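Local atomic coordinates of ABC transporter substrate-binding protein (Rhizobium radiobacter, PDB entry 6TFX), a protein that binds the opine mannopinic acid in the periplasm as the solute-binding component of an ABC transporter, probably handing it over for import into the bacterium. Residues M373-G385 and I406-C418. Numbering follows the deposited sequence.
With MG (magnesium ion), chain G; N72 ((2~{R})-2-[[(3~{R},4~{R},5~{S})-3,4,5,6-tetrakis(oxidanyl)-2-oxidanylidene-hexyl]amino]pentanedioic acid), chain C.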
ATOM      1  N   MET A 373      14.055   7.538  -5.103  1.00 15.69           N
ATOM      2  CA  MET A 373      14.606   7.728  -6.450  1.00 15.22           C
ATOM      3  C   MET A 373      13.544   7.766  -7.517  1.00 16.32           C
ATOM      4  O   MET A 373      13.560   8.657  -8.356  1.00 18.45           O
ATOM      5  CB  MET A 373      15.632   6.650  -6.792  1.00 18.61           C
ATOM      6  CG  MET A 373      16.904   6.796  -6.008  1.00 24.04           C
ATOM      7  SD  MET A 373      18.118   5.581  -6.601  1.00 29.73           S
ATOM      8  CE  MET A 373      18.553   6.244  -8.148  1.00 27.11           C
ATOM      9  N   ILE A 374      12.584   6.837  -7.478  1.00 14.19           N
ATOM     10  CA  ILE A 374      11.558   6.829  -8.535  1.00 13.74           C
ATOM     11  C   ILE A 374      10.683   8.070  -8.487  1.00 17.57           C
ATOM     12  O   ILE A 374      10.172   8.496  -9.519  1.00 17.22           O
ATOM     13  CB  ILE A 374      10.750   5.519  -8.496  1.00 15.26           C
ATOM     14  CG1 ILE A 374      10.007   5.367  -7.143  1.00 14.66           C
ATOM     15  CG2 ILE A 374      11.694   4.318  -8.767  1.00 17.09           C
ATOM     16  CD1 ILE A 374       9.185   4.057  -7.060  1.00 15.17           C
ATOM     17  N   ARG A 375      10.532   8.660  -7.291  1.00 15.61           N
ATOM     18  CA  ARG A 375       9.732   9.881  -7.098  1.00 15.58           C
ATOM     19  C   ARG A 375      10.508  11.151  -7.516  1.00 19.12           C
ATOM     20  O   ARG A 375       9.983  12.257  -7.398  1.00 17.83           O
ATOM     21  CB  ARG A 375       9.219   9.953  -5.651  1.00 16.39           C
ATOM     22  CG  ARG A 375       8.074   8.956  -5.449  1.00 15.96           C
ATOM     23  CD  ARG A 375       7.679   8.892  -3.995  1.00 17.28           C
ATOM     24  NE  ARG A 375       6.490   8.076  -3.753  1.00 17.49           N
ATOM     25  CZ  ARG A 375       6.488   6.749  -3.708  1.00 18.39           C
ATOM     26  NH1 ARG A 375       7.598   6.066  -3.994  1.00 15.95           N
ATOM     27  NH2 ARG A 375       5.369   6.089  -3.408  1.00 14.90           N
ATOM     28  N   LYS A 376      11.765  10.978  -7.986  1.00 16.30           N
ATOM     29  CA  LYS A 376      12.590  12.046  -8.544  1.00 16.53           C
ATOM     30  C   LYS A 376      12.693  11.833 -10.080  1.00 20.85           C
ATOM     31  O   LYS A 376      13.490  12.512 -10.750  1.00 21.36           O
ATOM     32  CB  LYS A 376      13.985  12.068  -7.906  1.00 18.23           C
ATOM     33  CG  LYS A 376      13.985  12.582  -6.480  1.00 26.56           C
ATOM     34  CD  LYS A 376      15.407  12.582  -5.933  1.00 41.38           C
ATOM     35  CE  LYS A 376      15.499  13.155  -4.539  1.00 59.86           C
ATOM     36  NZ  LYS A 376      16.847  12.932  -3.947  1.00 73.74           N
ATOM     37  N   ASP A 377      11.903  10.874 -10.627  1.00 18.17           N
ATOM     38  CA  ASP A 377      11.821  10.574 -12.066  1.00 18.42           C
ATOM     39  C   ASP A 377      13.152  10.026 -12.583  1.00 21.91           C
ATOM     40  O   ASP A 377      13.546  10.293 -13.728  1.00 23.33           O
ATOM     41  CB  ASP A 377      11.436  11.849 -12.847  1.00 19.90           C
ATOM     42  CG  ASP A 377      10.213  11.747 -13.703  1.00 28.86           C
ATOM     43  OD1 ASP A 377       9.705  10.608 -13.888  1.00 26.72           O
ATOM     44  OD2 ASP A 377       9.766  12.804 -14.219  1.00 29.93           O
ATOM     45  N   LEU A 378      13.833   9.248 -11.739  1.00 17.08           N
ATOM     46  CA  LEU A 378      15.164   8.759 -12.105  1.00 18.09           C
ATOM     47  C   LEU A 378      15.171   7.445 -12.866  1.00 23.25           C
ATOM     48  O   LEU A 378      16.243   7.043 -13.326  1.00 24.12           O
ATOM     49  CB  LEU A 378      16.080   8.679 -10.873  1.00 17.75           C
ATOM     50  CG  LEU A 378      16.415  10.033 -10.220  1.00 21.39           C
ATOM     51  CD1 LEU A 378      17.161   9.859  -8.922  1.00 21.40           C
ATOM     52  CD2 LEU A 378      17.230  10.937 -11.154  1.00 25.44           C
ATOM     53  N   SER A 379      14.008   6.777 -13.009  1.00 18.88           N
ATOM     54  CA  SER A 379      13.991   5.507 -13.753  1.00 17.30           C
ATOM     55  C   SER A 379      13.059   5.625 -14.981  1.00 18.83           C
ATOM     56  O   SER A 379      11.930   6.130 -14.827  1.00 18.89           O
ATOM     57  CB  SER A 379      13.519   4.355 -12.863  1.00 19.42           C
ATOM     58  OG  SER A 379      13.766   3.097 -13.483  1.00 19.48           O
ATOM     59  N   PRO A 380      13.467   5.108 -16.164  1.00 15.93           N
ATOM     60  CA  PRO A 380      12.596   5.212 -17.363  1.00 15.57           C
ATOM     61  C   PRO A 380      11.377   4.299 -17.307  1.00 17.09           C
ATOM     62  O   PRO A 380      10.399   4.505 -18.038  1.00 17.11           O
ATOM     63  CB  PRO A 380      13.515   4.786 -18.508  1.00 18.67           C
ATOM     64  CG  PRO A 380      14.535   3.898 -17.869  1.00 21.98           C
ATOM     65  CD  PRO A 380      14.779   4.514 -16.507  1.00 18.26           C
ATOM     66  N   ILE A 381      11.480   3.225 -16.517  1.00 13.86           N
ATOM     67  CA  ILE A 381      10.397   2.277 -16.299  1.00 13.54           C
ATOM     68  C   ILE A 381      10.444   1.991 -14.814  1.00 14.63           C
ATOM     69  O   ILE A 381      11.522   1.879 -14.258  1.00 15.87           O
ATOM     70  CB  ILE A 381      10.587   0.970 -17.108  1.00 16.68           C
ATOM     71  CG1 ILE A 381      10.661   1.266 -18.626  1.00 17.51           C
ATOM     72  CG2 ILE A 381       9.411  -0.015 -16.812  1.00 17.93           C
ATOM     73  CD1 ILE A 381      11.165  -0.032 -19.472  1.00 22.30           C
ATOM     74  N   VAL A 382       9.283   1.861 -14.183  1.00 13.79           N
ATOM     75  CA  VAL A 382       9.201   1.598 -12.746  1.00 13.28           C
ATOM     76  C   VAL A 382       8.349   0.367 -12.513  1.00 15.61           C
ATOM     77  O   VAL A 382       7.177   0.363 -12.898  1.00 15.33           O
ATOM     78  CB  VAL A 382       8.597   2.842 -12.006  1.00 15.30           C
ATOM     79  CG1 VAL A 382       8.358   2.532 -10.524  1.00 14.69           C
ATOM     80  CG2 VAL A 382       9.493   4.087 -12.160  1.00 15.78           C
ATOM     81  N   LEU A 383       8.919  -0.667 -11.887  1.00 13.79           N
ATOM     82  CA  LEU A 383       8.154  -1.871 -11.536  1.00 12.75           C
ATOM     83  C   LEU A 383       7.654  -1.584 -10.095  1.00 14.13           C
ATOM     84  O   LEU A 383       8.453  -1.625  -9.139  1.00 13.91           O
ATOM     85  CB  LEU A 383       9.069  -3.120 -11.585  1.00 13.71           C
ATOM     86  CG  LEU A 383       8.421  -4.399 -11.030  1.00 19.10           C
ATOM     87  CD1 LEU A 383       7.204  -4.785 -11.847  1.00 18.13           C
ATOM     88  CD2 LEU A 383       9.443  -5.528 -10.969  1.00 19.18           C
ATOM     89  N   TYR A 384       6.359  -1.299  -9.952  1.00 13.65           N
ATOM     90  CA  TYR A 384       5.781  -0.906  -8.666  1.00 12.62           C
ATOM     91  C   TYR A 384       4.634  -1.884  -8.373  1.00 15.54           C
ATOM     92  O   TYR A 384       3.872  -2.247  -9.281  1.00 14.91           O
ATOM     93  CB  TYR A 384       5.196   0.509  -8.808  1.00 14.01           C
ATOM     94  CG  TYR A 384       5.033   1.250  -7.498  1.00 12.63           C
ATOM     95  CD1 TYR A 384       6.094   1.975  -6.946  1.00 13.30           C
ATOM     96  CD2 TYR A 384       3.818   1.229  -6.808  1.00 13.28           C
ATOM     97  CE1 TYR A 384       5.942   2.674  -5.749  1.00 13.62           C
ATOM     98  CE2 TYR A 384       3.662   1.908  -5.600  1.00 14.31           C
ATOM     99  CZ  TYR A 384       4.741   2.599  -5.056  1.00 13.99           C
ATOM    100  OH  TYR A 384       4.604   3.336  -3.908  1.00 14.43           O
ATOM    101  N   GLY A 385       4.488  -2.265  -7.110  1.00 13.48           N
ATOM    102  CA  GLY A 385       3.415  -3.181  -6.729  1.00 12.81           C
ATOM    103  C   GLY A 385       2.647  -2.606  -5.561  1.00 14.88           C
ATOM    104  O   GLY A 385       3.243  -2.309  -4.519  1.00 15.44           O
ATOM    105  N   ILE A 406       4.861  12.524 -11.610  1.00 17.69           N
ATOM    106  CA  ILE A 406       6.076  12.854 -10.857  1.00 16.83           C
ATOM    107  C   ILE A 406       6.625  14.209 -11.342  1.00 21.44           C
ATOM    108  O   ILE A 406       6.669  14.479 -12.549  1.00 22.61           O
ATOM    109  CB  ILE A 406       7.136  11.725 -11.004  1.00 19.63           C
ATOM    110  CG1 ILE A 406       6.618  10.383 -10.496  1.00 20.03           C
ATOM    111  CG2 ILE A 406       8.467  12.109 -10.346  1.00 21.89           C
ATOM    112  CD1 ILE A 406       5.941  10.396  -9.135  1.00 19.40           C
ATOM    113  N   GLY A 407       7.006  15.039 -10.396  1.00 19.29           N
ATOM    114  CA  GLY A 407       7.550  16.353 -10.731  1.00 19.58           C
ATOM    115  C   GLY A 407       6.597  17.482 -10.396  1.00 26.26           C
ATOM    116  O   GLY A 407       7.004  18.639 -10.362  1.00 28.70           O
ATOM    117  N   LYS A 408       5.309  17.158 -10.147  1.00 20.99           N
ATOM    118  CA  LYS A 408       4.327  18.193  -9.814  1.00 21.00           C
ATOM    119  C   LYS A 408       4.184  18.329  -8.300  1.00 23.17           C
ATOM    120  O   LYS A 408       4.385  17.334  -7.581  1.00 21.50           O
ATOM    121  CB  LYS A 408       2.966  17.829 -10.442  1.00 21.83           C
ATOM    122  CG  LYS A 408       2.970  17.953 -11.956  1.00 25.76           C
ATOM    123  CD  LYS A 408       1.594  17.755 -12.518  1.00 23.49           C
ATOM    124  CE  LYS A 408       1.615  17.964 -14.003  1.00 31.94           C
ATOM    125  NZ  LYS A 408       0.301  17.662 -14.613  1.00 29.93           N
ATOM    126  N   PRO A 409       3.705  19.496  -7.780  1.00 21.21           N
ATOM    127  CA  PRO A 409       3.468  19.595  -6.322  1.00 22.12           C
ATOM    128  C   PRO A 409       2.430  18.575  -5.827  1.00 23.68           C
ATOM    129  O   PRO A 409       2.494  18.111  -4.689  1.00 23.82           O
ATOM    130  CB  PRO A 409       2.971  21.037  -6.128  1.00 25.23           C
ATOM    131  CG  PRO A 409       3.417  21.781  -7.375  1.00 29.81           C
ATOM    132  CD  PRO A 409       3.381  20.763  -8.478  1.00 25.33           C
ATOM    133  N   THR A 410       1.504  18.191  -6.714  1.00 18.82           N
ATOM    134  CA  THR A 410       0.426  17.240  -6.451  1.00 18.18           C
ATOM    135  C   THR A 410       0.844  15.796  -6.827  1.00 19.04           C
ATOM    136  O   THR A 410      -0.014  14.907  -6.893  1.00 17.91           O
ATOM    137  CB  THR A 410      -0.801  17.635  -7.298  1.00 21.02           C
ATOM    138  OG1 THR A 410      -0.360  17.886  -8.624  1.00 20.13           O
ATOM    139  CG2 THR A 410      -1.507  18.899  -6.767  1.00 25.00           C
ATOM    140  N   GLN A 411       2.159  15.549  -7.022  1.00 16.90           N
ATOM    141  CA  GLN A 411       2.584  14.207  -7.453  1.00 16.35           C
ATOM    142  C   GLN A 411       2.160  13.114  -6.514  1.00 18.91           C
ATOM    143  O   GLN A 411       2.144  13.311  -5.300  1.00 17.91           O
ATOM    144  CB  GLN A 411       4.100  14.118  -7.678  1.00 18.97           C
ATOM    145  CG  GLN A 411       4.947  14.166  -6.410  1.00 17.76           C
ATOM    146  CD  GLN A 411       6.398  13.893  -6.766  1.00 26.72           C
ATOM    147  OE1 GLN A 411       6.953  14.489  -7.674  1.00 24.48           O
ATOM    148  NE2 GLN A 411       7.026  12.961  -6.066  1.00 25.27           N
ATOM    149  N   VAL A 412       1.816  11.939  -7.079  1.00 16.04           N
ATOM    150  CA  VAL A 412       1.536  10.793  -6.236  1.00 13.67           C
ATOM    151  C   VAL A 412       2.426   9.660  -6.764  1.00 18.33           C
ATOM    152  O   VAL A 412       3.636   9.642  -6.465  1.00 16.23           O
ATOM    153  CB  VAL A 412       0.042  10.416  -6.085  1.00 16.52           C
ATOM    154  CG1 VAL A 412      -0.152   9.478  -4.897  1.00 16.44           C
ATOM    155  CG2 VAL A 412      -0.835  11.660  -5.915  1.00 17.46           C
ATOM    156  N   VAL A 413       1.849   8.763  -7.602  1.00 14.93           N
ATOM    157  CA  VAL A 413       2.633   7.632  -8.116  1.00 13.24           C
ATOM    158  C   VAL A 413       2.406   7.438  -9.634  1.00 15.78           C
ATOM    159  O   VAL A 413       2.495   6.304 -10.124  1.00 15.83           O
ATOM    160  CB  VAL A 413       2.370   6.333  -7.307  1.00 17.24           C
ATOM    161  CG1 VAL A 413       3.100   6.367  -5.962  1.00 18.39           C
ATOM    162  CG2 VAL A 413       0.879   6.103  -7.084  1.00 16.86           C
ATOM    163  N   ASN A 414       2.215   8.563 -10.373  1.00 13.74           N
ATOM    164  CA  ASN A 414       2.028   8.465 -11.819  1.00 13.64           C
ATOM    165  C   ASN A 414       3.422   8.522 -12.433  1.00 15.02           C
ATOM    166  O   ASN A 414       3.887   9.576 -12.897  1.00 15.40           O
ATOM    167  CB  ASN A 414       1.085   9.539 -12.357  1.00 13.43           C
ATOM    168  CG  ASN A 414       0.878   9.490 -13.859  1.00 18.13           C
ATOM    169  OD1 ASN A 414       1.525   8.698 -14.587  1.00 16.87           O
ATOM    170  ND2 ASN A 414      -0.029  10.359 -14.359  1.00 17.02           N
ATOM    171  N   PHE A 415       4.074   7.370 -12.417  1.00 14.37           N
ATOM    172  CA  PHE A 415       5.442   7.241 -12.957  1.00 14.11           C
ATOM    173  C   PHE A 415       5.472   7.226 -14.467  1.00 17.82           C
ATOM    174  O   PHE A 415       6.526   7.496 -15.052  1.00 18.82           O
ATOM    175  CB  PHE A 415       6.075   5.943 -12.460  1.00 14.63           C
ATOM    176  CG  PHE A 415       6.176   5.904 -10.953  1.00 15.21           C
ATOM    177  CD1 PHE A 415       7.048   6.756 -10.275  1.00 16.56           C
ATOM    178  CD2 PHE A 415       5.402   5.016 -10.212  1.00 16.53           C
ATOM    179  CE1 PHE A 415       7.128   6.729  -8.879  1.00 18.42           C
ATOM    180  CE2 PHE A 415       5.511   4.971  -8.820  1.00 19.04           C
ATOM    181  CZ  PHE A 415       6.347   5.847  -8.164  1.00 16.73           C
ATOM    182  N   SER A 416       4.354   6.855 -15.103  1.00 15.77           N
ATOM    183  CA  SER A 416       4.311   6.784 -16.566  1.00 15.33           C
ATOM    184  C   SER A 416       4.115   8.143 -17.204  1.00 19.15           C
ATOM    185  O   SER A 416       4.312   8.276 -18.413  1.00 19.19           O
ATOM    186  CB  SER A 416       3.192   5.844 -17.013  1.00 17.87           C
ATOM    187  OG  SER A 416       1.938   6.381 -16.625  1.00 17.19           O
ATOM    188  N   HIS A 417       3.701   9.158 -16.405  1.00 16.91           N
ATOM    189  CA  HIS A 417       3.374  10.493 -16.917  1.00 16.28           C
ATOM    190  C   HIS A 417       2.135  10.425 -17.835  1.00 21.90           C
ATOM    191  O   HIS A 417       1.974  11.218 -18.765  1.00 21.04           O
ATOM    192  CB  HIS A 417       4.592  11.181 -17.567  1.00 17.16           C
ATOM    193  CG  HIS A 417       5.682  11.447 -16.570  1.00 20.98           C
ATOM    194  ND1 HIS A 417       5.955  12.727 -16.131  1.00 22.74           N
ATOM    195  CD2 HIS A 417       6.544  10.589 -15.968  1.00 22.42           C
ATOM    196  CE1 HIS A 417       6.938  12.606 -15.247  1.00 22.20           C
ATOM    197  NE2 HIS A 417       7.343  11.348 -15.130  1.00 22.06           N
ATOM    198  N   CYS A 418       1.236   9.466 -17.519  1.00 19.55           N
ATOM    199  CA  CYS A 418      -0.014   9.232 -18.250  1.00 19.12           C
ATOM    200  C   CYS A 418      -0.894  10.500 -18.155  1.00 21.06           C
ATOM    201  O   CYS A 418      -0.960  11.134 -17.096  1.00 20.85           O
ATOM    202  CB  CYS A 418      -0.716   8.024 -17.635  1.00 19.02           C
ATOM    203  SG  CYS A 418      -2.352   7.651 -18.337  1.00 24.41           S
TER
HETATM  204 MG    MG G 605      -1.340   6.913 -20.090  1.00 12.12          MG
HETATM  205  OAB N72 C 601       6.567  -9.836  -5.968  1.00 21.50           O
HETATM  206  CAF N72 C 601       5.961  -8.529  -5.936  1.00 20.18           C
HETATM  207  CAG N72 C 601       6.324  -7.608  -4.722  1.00 24.02           C
HETATM  208  OAC N72 C 601       6.909  -8.295  -3.664  1.00 19.48           O
HETATM  209  CAH N72 C 601       5.206  -6.603  -4.438  1.00 18.82           C
HETATM  210  OAM N72 C 601       3.944  -6.748  -4.968  1.00 15.25           O
HETATM  211  CAI N72 C 601       4.630  -6.022  -3.162  1.00 24.60           C
HETATM  212  OAD N72 C 601       4.715  -6.956  -2.107  1.00 17.85           O
HETATM  213  CAJ N72 C 601       5.110  -4.614  -2.907  1.00 17.64           C
HETATM  214  OAE N72 C 601       5.485  -3.928  -3.892  1.00 16.87           O
HETATM  215  CAK N72 C 601       5.191  -4.065  -1.454  1.00 16.54           C
HETATM  216  N   N72 C 601       4.204  -3.036  -1.230  1.00 16.42           N
HETATM  217  CA  N72 C 601       4.563  -1.695  -0.962  1.00 24.14           C
HETATM  218  C   N72 C 601       5.984  -1.268  -1.203  1.00 18.56           C
HETATM  219  O   N72 C 601       6.590  -0.752  -2.224  1.00 16.41           O
HETATM  220  CB  N72 C 601       3.481  -0.754  -1.499  1.00 20.82           C
HETATM  221  CG  N72 C 601       3.837   0.697  -1.824  1.00 16.80           C
HETATM  222  CD  N72 C 601       2.655   1.659  -1.680  1.00 18.84           C
HETATM  223  OE1 N72 C 601       1.717   1.448  -0.845  1.00 17.16           O
HETATM  224  OE2 N72 C 601       2.632   2.683  -2.398  1.00 16.65           O
HETATM  225  OXT N72 C 601       6.511  -1.472  -0.093  1.00 17.33           O
HETATM  226  O   HOH W   1       4.096   9.838  -3.787  1.00 25.32           O
HETATM  227  O   HOH W   2       9.732  14.940  -8.013  1.00 31.58           O
HETATM  228  O   HOH W   3       8.823   8.087 -13.535  1.00 25.10           O
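H417 and D377 approach from opposite directions, the carboxylate at the edge of the imidazole, and NE2 donates a hydrogen bond to OD1 (2.8 Å). The bond takes the syn lone pair of OD1 and lies in the ring plane, carboxylate and ring being only 16° apart. ND1 is hydrogen-bonded in turn to E405, so both ring nitrogens are engaged between two carboxylates, which probably favours the doubly protonated imidazolium. A water near D377 OD1 and F415 O lies within hydrogen-bonding distance of both. The carbonyl of R375 accepts a weak bond from Q411 NE2 and a shorter one from a second water, 2.8 Å from R375 O, that also donates to Q411 OE1; that OE1 takes G407 N as well. In this family 5 solute-binding protein, which has the periplasmic binding protein fold, the loop between helices 392-400 and 422-430 rests on the turn joining helix 367-374 to strand 381-386. The F415 side chain packs between the two segments: V382 CG1 sits over one ring face, a CH-pi contact 4.1 Å from the centroid, I374 CD1 reaches CZ, and the Y384 ring lies at 42° to the F415 ring, with Y384 CD1 against F415 CE2. R375, extended from CG to NE, brings NH2 to Y384 OH at 2.9 Å, within its guanidinium plane, with V413 CG1 against NH2, and NE reaches V412 O through a water. Y384 OH in turn donates to N72 OE2 at 2.6 Å, which is consistent with R375 acting from the second shell to position the Y384 hydroxyl.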